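Local coordinates for protein tRNA (cytosine(72)-C(5))-methyltransferase (Pyrococcus horikoshii, PDB 5ZVE) that methylates carbon 5 of cytosine 72 in several tRNAs, using S-adenosyl-L-methionine as the methyl donor, at residues 48-53 with 176-181; 211-216 with 240-245. One frame throughout, in Å; residues are numbered along the deposited sequence.

How the contacts relate
The two contacts lie about 14 Å apart, centre to centre, on the same side of the chain's centre. They come in series: contact 1 closes at residue 181 and contact 2 opens at 211. Contact 1 puts helix 47-56 against the edge strand 179-181 of a four-stranded antiparallel sheet. Contact 2 joins helices 210-218 and 232-245 of the methyltransferase domain. The two also touch directly: Leu-245 CD2 lies 3.6 Å from Gly-177 O and 3.9 Å from Phe-179 O. Segment 176-181 therefore lies between helix 47-56 of the ferredoxin-like region and a helix of the S-adenosyl-L-methionine-binding domain. The two parts are joined by packing and by hydrogen bonds from Arg-39 and Asn-41.

Contact 1. Residues 48-53 with 176-181; sequences EKLIGE and KGYFYP
Leu-50 sends CG anti to its own nitrogen (chi1 176°), and this carries both methyls from helix 47-56 to the chain at Tyr-178 and Phe-179. Phe-179 has its CG between the backbone N and the carbonyl carbon (chi1 68°), and its side chain crosses that of Leu-50 at about a right angle. Helix 47-56 of the ferredoxin-like region packs here on strand 179-181, the outermost strand of its four-stranded antiparallel sheet. The two leucine methyls divide the work. CD1 meets Tyr-178 CB at 3.9 Å and lies obliquely to both aromatic rings. CD2 packs on Phe-179 CB at 3.8 Å and also reaches Tyr-178 O at 3.7 Å. The backbones stay further apart, with Leu-50 CA and Tyr-178 CA 7.0 Å from each other.

The second segment enters from the end of helix 172-175. Gly-177 has positive phi (77°) and closes a Schellman motif there; the chain then runs into strand 179-181. One face of the Tyr-178 ring is covered by Lys-176 CB, 3.9 Å above the plane and over the ring centre. Backbone bonds from Tyr-178 to Asn-41 and from Tyr-180 to Arg-39 tie this edge to the neighbouring strand region. Val-40 of the neighbouring strand 35-40 and Ile-45 of a loop also touch Leu-50.

No hydrogen bond or salt bridge crosses between the segments. Glu-53 OE1 and Lys-176 NZ remain 5.8 Å apart, too far for an ion pair, and Glu-53 pairs with Lys-56 instead. Between these segments the contact is apolar packing centred on Leu-50, with no polar bond to fix its direction.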
loop_
_atom_site.group_PDB
_atom_site.type_symbol
_atom_site.label_atom_id
_atom_site.label_comp_id
_atom_site.label_asym_id
_atom_site.label_seq_id
_atom_site.Cartn_x
_atom_site.Cartn_y
_atom_site.Cartn_z
ATOM N N GLU A 48 15.984 -2.672 -17.338
ATOM C CA GLU A 48 15.729 -2.657 -18.774
ATOM C C GLU A 48 15.345 -4.037 -19.291
ATOM O O GLU A 48 14.471 -4.162 -20.144
ATOM C CB GLU A 48 16.943 -2.123 -19.532
ATOM C CG GLU A 48 17.322 -0.709 -19.124
ATOM C CD GLU A 48 16.136 0.242 -19.151
ATOM O OE1 GLU A 48 15.481 0.348 -20.204
ATOM O OE2 GLU A 48 15.845 0.873 -18.113
ATOM N N LYS A 49 15.992 -5.069 -18.762
ATOM C CA LYS A 49 15.649 -6.443 -19.106
ATOM C C LYS A 49 14.195 -6.762 -18.771
ATOM O O LYS A 49 13.487 -7.365 -19.582
ATOM C CB LYS A 49 16.584 -7.418 -18.392
ATOM C CG LYS A 49 18.011 -7.405 -18.930
ATOM C CD LYS A 49 18.172 -8.316 -20.136
ATOM C CE LYS A 49 18.388 -9.761 -19.698
ATOM N NZ LYS A 49 18.871 -10.638 -20.805
ATOM N N LEU A 50 13.756 -6.369 -17.574
ATOM C CA LEU A 50 12.377 -6.596 -17.148
ATOM C C LEU A 50 11.388 -5.888 -18.068
ATOM O O LEU A 50 10.373 -6.460 -18.453
ATOM C CB LEU A 50 12.170 -6.133 -15.703
ATOM C CG LEU A 50 10.730 -6.238 -15.196
ATOM C CD1 LEU A 50 10.186 -7.647 -15.399
ATOM C CD2 LEU A 50 10.625 -5.820 -13.726
ATOM N N ILE A 51 11.698 -4.643 -18.412
ATOM C CA ILE A 51 10.893 -3.869 -19.350
ATOM C C ILE A 51 10.690 -4.647 -20.646
ATOM O O ILE A 51 9.567 -4.753 -21.142
ATOM C CB ILE A 51 11.551 -2.514 -19.657
ATOM C CG1 ILE A 51 11.267 -1.526 -18.531
ATOM C CG2 ILE A 51 11.079 -1.955 -20.998
ATOM C CD1 ILE A 51 11.967 -0.215 -18.714
ATOM N N GLY A 52 11.783 -5.187 -21.187
ATOM C CA GLY A 52 11.709 -6.036 -22.363
ATOM C C GLY A 52 10.705 -7.164 -22.186
ATOM O O GLY A 52 9.936 -7.463 -23.098
ATOM N N GLU A 53 10.707 -7.781 -21.004
ATOM C CA GLU A 53 9.792 -8.880 -20.698
ATOM C C GLU A 53 8.344 -8.412 -20.615
ATOM O O GLU A 53 7.434 -9.107 -21.065
ATOM C CB GLU A 53 10.189 -9.572 -19.390
ATOM C CG GLU A 53 11.488 -10.349 -19.480
ATOM C CD GLU A 53 11.443 -11.419 -20.558
ATOM O OE1 GLU A 53 10.365 -12.017 -20.765
ATOM O OE2 GLU A 53 12.485 -11.652 -21.209
ATOM N N LYS A 176 8.573 -15.683 -11.615
ATOM C CA LYS A 176 10.019 -15.858 -11.579
ATOM C C LYS A 176 10.689 -14.868 -10.621
ATOM O O LYS A 176 11.912 -14.851 -10.495
ATOM C CB LYS A 176 10.606 -15.727 -12.992
ATOM C CG LYS A 176 10.030 -16.741 -13.979
ATOM C CD LYS A 176 11.001 -17.092 -15.092
ATOM C CE LYS A 176 10.616 -16.429 -16.406
ATOM N NZ LYS A 176 11.631 -16.672 -17.478
ATOM N N GLY A 177 9.886 -14.044 -9.953
ATOM C CA GLY A 177 10.395 -13.146 -8.931
ATOM C C GLY A 177 11.101 -11.918 -9.478
ATOM O O GLY A 177 11.968 -11.345 -8.814
ATOM N N TYR A 178 10.725 -11.501 -10.683
ATOM C CA TYR A 178 11.386 -10.381 -11.347
ATOM C C TYR A 178 10.992 -9.025 -10.766
ATOM O O TYR A 178 11.715 -8.043 -10.934
ATOM C CB TYR A 178 11.080 -10.395 -12.846
ATOM C CG TYR A 178 11.801 -11.473 -13.626
ATOM C CD1 TYR A 178 12.887 -12.146 -13.080
ATOM C CD2 TYR A 178 11.402 -11.805 -14.915
ATOM C CE1 TYR A 178 13.552 -13.128 -13.794
ATOM C CE2 TYR A 178 12.062 -12.783 -15.637
ATOM C CZ TYR A 178 13.135 -13.441 -15.072
ATOM O OH TYR A 178 13.791 -14.417 -15.786
ATOM N N PHE A 179 9.851 -8.966 -10.090
ATOM C CA PHE A 179 9.380 -7.700 -9.539
ATOM C C PHE A 179 8.411 -7.880 -8.377
ATOM O O PHE A 179 7.913 -8.977 -8.119
ATOM C CB PHE A 179 8.719 -6.844 -10.631
ATOM C CG PHE A 179 7.425 -7.405 -11.150
ATOM C CD1 PHE A 179 6.216 -7.090 -10.541
ATOM C CD2 PHE A 179 7.414 -8.240 -12.255
ATOM C CE1 PHE A 179 5.022 -7.608 -11.021
ATOM C CE2 PHE A 179 6.223 -8.757 -12.740
ATOM C CZ PHE A 179 5.028 -8.440 -12.121
ATOM N N TYR A 180 8.152 -6.780 -7.681
ATOM C CA TYR A 180 7.239 -6.774 -6.548
ATOM C C TYR A 180 6.410 -5.496 -6.572
ATOM O O TYR A 180 6.954 -4.397 -6.443
ATOM C CB TYR A 180 8.014 -6.897 -5.234
ATOM C CG TYR A 180 7.137 -7.023 -4.015
ATOM C CD1 TYR A 180 6.686 -8.265 -3.592
ATOM C CD2 TYR A 180 6.758 -5.902 -3.287
ATOM C CE1 TYR A 180 5.881 -8.388 -2.479
ATOM C CE2 TYR A 180 5.957 -6.016 -2.180
ATOM C CZ TYR A 180 5.520 -7.261 -1.776
ATOM O OH TYR A 180 4.719 -7.379 -0.665
ATOM N N PRO A 181 5.092 -5.633 -6.767
ATOM C CA PRO A 181 4.210 -4.461 -6.797
ATOM C C PRO A 181 4.269 -3.707 -5.469
ATOM O O PRO A 181 4.100 -4.308 -4.414
ATOM C CB PRO A 181 2.818 -5.058 -7.052
ATOM C CG PRO A 181 2.946 -6.521 -6.786
ATOM C CD PRO A 181 4.373 -6.889 -7.034
#

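Contact 2. Residues 211-216 with 240-245; sequences KTTHIA and ENIKRL. With SAH (S-adenosyl-L-homocysteine), chain C.
Thr-213 and Leu-245 meet with their side chains at about a right angle. They join two helices of the Rossmann-like fold of class I methyltransferases, 210-218 and 232-245. The tip of Leu-245 makes the closer contact. Its CD1 lies 3.6 Å from both Thr-213 OG1 and Thr-213 CB. Thr-213 CG2 is slightly further from Leu-245 CD1, at 3.8 Å, so one methyl covers the whole head of the threonine. Thr-213 places OG1 between its backbone N and carbonyl carbon (chi1 51°), while CG2 lies anti to the carbonyl carbon. Thr-213 CG2 also faces Ile-242, whose CG1 is 4.3 Å away. Ile-242 reaches on to Val-250 and Leu-252 of the central sheet.

The threonine hydroxyl has polar partners of its own. OG1 hydrogen-bonds to Gly-209 O, one turn back, and to Arg-39 NH2, which ties this helix to strand 35-40. The methyl of Leu-245 packs on the hydroxyl itself, whose hydrogen bonding is met by these two partners.

At the start of helix 210-218, Lys-211 belongs to the S-adenosyl-L-methionine site. Lys-211 N donates to SAH O, a carboxylate oxygen of the bound S-adenosyl-L-homocysteine, over 3.2 Å. Gly-210 N is also hydrogen-bonded to the ligand. The Lys-211 side chain runs past the same oxygen, with its CG 3.5 Å from SAH O. Its NZ forms a salt bridge with Asp-273 and a hydrogen bond with Ser-186. The positive charge beside the ligand carboxylate is probably favourable.

Within helix 232-245, Arg-244 reaches back one turn. Its NH1 donates to Asn-241 OD1 in the carbonyl plane, on a lone pair, with a nearly straight N-H...O angle of 173°.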
loop_
_atom_site.group_PDB
_atom_site.type_symbol
_atom_site.label_atom_id
_atom_site.label_comp_id
_atom_site.label_asym_id
_atom_site.label_seq_id
_atom_site.Cartn_x
_atom_site.Cartn_y
_atom_site.Cartn_z
ATOM N N LYS A 211 8.908 -3.835 2.111
ATOM C CA LYS A 211 10.066 -3.003 2.397
ATOM C C LYS A 211 11.250 -3.848 2.840
ATOM O O LYS A 211 12.399 -3.466 2.632
ATOM C CB LYS A 211 9.729 -1.943 3.447
ATOM C CG LYS A 211 8.708 -0.917 2.968
ATOM C CD LYS A 211 8.246 -0.010 4.095
ATOM C CE LYS A 211 7.243 1.008 3.589
ATOM N NZ LYS A 211 5.954 0.365 3.211
ATOM N N THR A 212 10.979 -4.993 3.454
ATOM C CA THR A 212 12.071 -5.862 3.880
ATOM C C THR A 212 12.873 -6.385 2.688
ATOM O O THR A 212 14.104 -6.337 2.684
ATOM C CB THR A 212 11.562 -7.053 4.695
ATOM O OG1 THR A 212 10.814 -6.575 5.820
ATOM C CG2 THR A 212 12.729 -7.892 5.190
ATOM N N THR A 213 12.169 -6.868 1.671
ATOM C CA THR A 213 12.826 -7.449 0.507
ATOM C C THR A 213 13.514 -6.375 -0.336
ATOM O O THR A 213 14.506 -6.647 -1.008
ATOM C CB THR A 213 11.830 -8.251 -0.359
ATOM O OG1 THR A 213 10.676 -7.453 -0.656
ATOM C CG2 THR A 213 11.388 -9.506 0.383
ATOM N N HIS A 214 12.990 -5.155 -0.290
ATOM C CA HIS A 214 13.636 -4.028 -0.951
ATOM C C HIS A 214 14.995 -3.738 -0.310
ATOM O O HIS A 214 15.983 -3.510 -1.008
ATOM C CB HIS A 214 12.732 -2.792 -0.902
ATOM C CG HIS A 214 13.205 -1.655 -1.751
ATOM N ND1 HIS A 214 12.566 -0.436 -1.783
ATOM C CD2 HIS A 214 14.254 -1.553 -2.605
ATOM C CE1 HIS A 214 13.201 0.373 -2.615
ATOM N NE2 HIS A 214 14.227 -0.283 -3.127
ATOM N N ILE A 215 15.041 -3.757 1.020
ATOM C CA ILE A 215 16.298 -3.613 1.752
ATOM C C ILE A 215 17.280 -4.705 1.343
ATOM O O ILE A 215 18.475 -4.457 1.153
ATOM C CB ILE A 215 16.087 -3.672 3.280
ATOM C CG1 ILE A 215 15.128 -2.574 3.735
ATOM C CG2 ILE A 215 17.413 -3.533 4.009
ATOM C CD1 ILE A 215 15.732 -1.193 3.740
ATOM N N ALA A 216 16.757 -5.917 1.196
ATOM C CA ALA A 216 17.569 -7.071 0.830
ATOM C C ALA A 216 18.251 -6.895 -0.526
ATOM O O ALA A 216 19.412 -7.266 -0.687
ATOM C CB ALA A 216 16.715 -8.328 0.833
ATOM N N GLU A 240 6.852 -16.935 1.448
ATOM C CA GLU A 240 6.656 -17.210 0.030
ATOM C C GLU A 240 7.246 -16.096 -0.825
ATOM O O GLU A 240 7.879 -16.357 -1.847
ATOM C CB GLU A 240 5.167 -17.378 -0.285
ATOM C CG GLU A 240 4.483 -18.485 0.503
ATOM C CD GLU A 240 2.974 -18.468 0.347
ATOM O OE1 GLU A 240 2.477 -17.903 -0.652
ATOM O OE2 GLU A 240 2.280 -19.021 1.225
ATOM N N ASN A 241 7.041 -14.855 -0.389
ATOM C CA ASN A 241 7.595 -13.696 -1.077
ATOM C C ASN A 241 9.115 -13.727 -1.110
ATOM O O ASN A 241 9.727 -13.401 -2.125
ATOM C CB ASN A 241 7.120 -12.401 -0.418
ATOM C CG ASN A 241 5.648 -12.127 -0.659
ATOM O OD1 ASN A 241 5.044 -12.669 -1.586
ATOM N ND2 ASN A 241 5.065 -11.274 0.173
ATOM N N ILE A 242 9.715 -14.128 0.005
ATOM C CA ILE A 242 11.162 -14.216 0.119
ATOM C C ILE A 242 11.729 -15.253 -0.850
ATOM O O ILE A 242 12.700 -14.989 -1.569
ATOM C CB ILE A 242 11.578 -14.563 1.561
ATOM C CG1 ILE A 242 11.458 -13.326 2.454
ATOM C CG2 ILE A 242 12.997 -15.081 1.601
ATOM C CD1 ILE A 242 11.594 -13.619 3.935
ATOM N N LYS A 243 11.106 -16.425 -0.872
ATOM C CA LYS A 243 11.529 -17.506 -1.751
ATOM C C LYS A 243 11.411 -17.134 -3.226
ATOM O O LYS A 243 12.312 -17.401 -4.017
ATOM C CB LYS A 243 10.700 -18.759 -1.481
ATOM C CG LYS A 243 11.075 -19.930 -2.363
ATOM C CD LYS A 243 10.029 -21.023 -2.299
ATOM C CE LYS A 243 10.503 -22.261 -3.036
ATOM N NZ LYS A 243 9.550 -23.398 -2.896
ATOM N N ARG A 244 10.292 -16.514 -3.580
ATOM C CA ARG A 244 10.019 -16.157 -4.964
ATOM C C ARG A 244 10.981 -15.079 -5.467
ATOM O O ARG A 244 11.438 -15.118 -6.610
ATOM C CB ARG A 244 8.567 -15.692 -5.105
ATOM C CG ARG A 244 8.003 -15.866 -6.499
ATOM C CD ARG A 244 6.598 -15.299 -6.627
ATOM N NE ARG A 244 6.571 -13.854 -6.430
ATOM C CZ ARG A 244 6.170 -13.260 -5.313
ATOM N NH1 ARG A 244 5.743 -13.987 -4.290
ATOM N NH2 ARG A 244 6.188 -11.936 -5.226
ATOM N N LEU A 245 11.287 -14.120 -4.602
ATOM C CA LEU A 245 12.164 -13.014 -4.961
ATOM C C LEU A 245 13.637 -13.397 -4.889
ATOM O O LEU A 245 14.497 -12.641 -5.331
ATOM C CB LEU A 245 11.896 -11.813 -4.051
ATOM C CG LEU A 245 10.565 -11.089 -4.253
ATOM C CD1 LEU A 245 10.405 -9.995 -3.215
ATOM C CD2 LEU A 245 10.487 -10.507 -5.658
HETATM N N SAH C . 6.047 -3.109 6.175
HETATM C CA SAH C . 5.199 -4.083 5.497
HETATM C CB SAH C . 3.720 -3.841 5.802
HETATM C CG SAH C . 3.388 -3.423 7.238
HETATM S SD SAH C . 1.614 -3.578 7.558
HETATM C C SAH C . 5.446 -4.142 3.988
HETATM O O SAH C . 6.091 -3.269 3.407
HETATM O OXT SAH C . 5.009 -5.070 3.308
HETATM C "C5'" SAH C . 1.812 -3.528 9.362
HETATM C "C4'" SAH C . 2.155 -4.875 9.995
HETATM O "O4'" SAH C . 2.311 -4.723 11.391
HETATM C "C3'" SAH C . 1.095 -5.952 9.806
HETATM O "O3'" SAH C . 1.636 -6.998 9.033
HETATM C "C2'" SAH C . 0.799 -6.486 11.194
HETATM O "O2'" SAH C . 0.854 -7.891 11.200
HETATM C "C1'" SAH C . 1.940 -5.932 12.022
HETATM N N9 SAH C . 1.610 -5.725 13.449
HETATM C C8 SAH C . 0.469 -5.197 13.998
HETATM N N7 SAH C . 0.603 -5.188 15.346
HETATM C C5 SAH C . 1.811 -5.704 15.665
HETATM C C6 SAH C . 2.453 -5.928 16.878
HETATM N N6 SAH C . 1.867 -5.614 18.031
HETATM N N1 SAH C . 3.716 -6.481 16.881
HETATM C C2 SAH C . 4.334 -6.810 15.689
HETATM N N3 SAH C . 3.691 -6.588 14.490
HETATM C C4 SAH C . 2.450 -6.043 14.481
#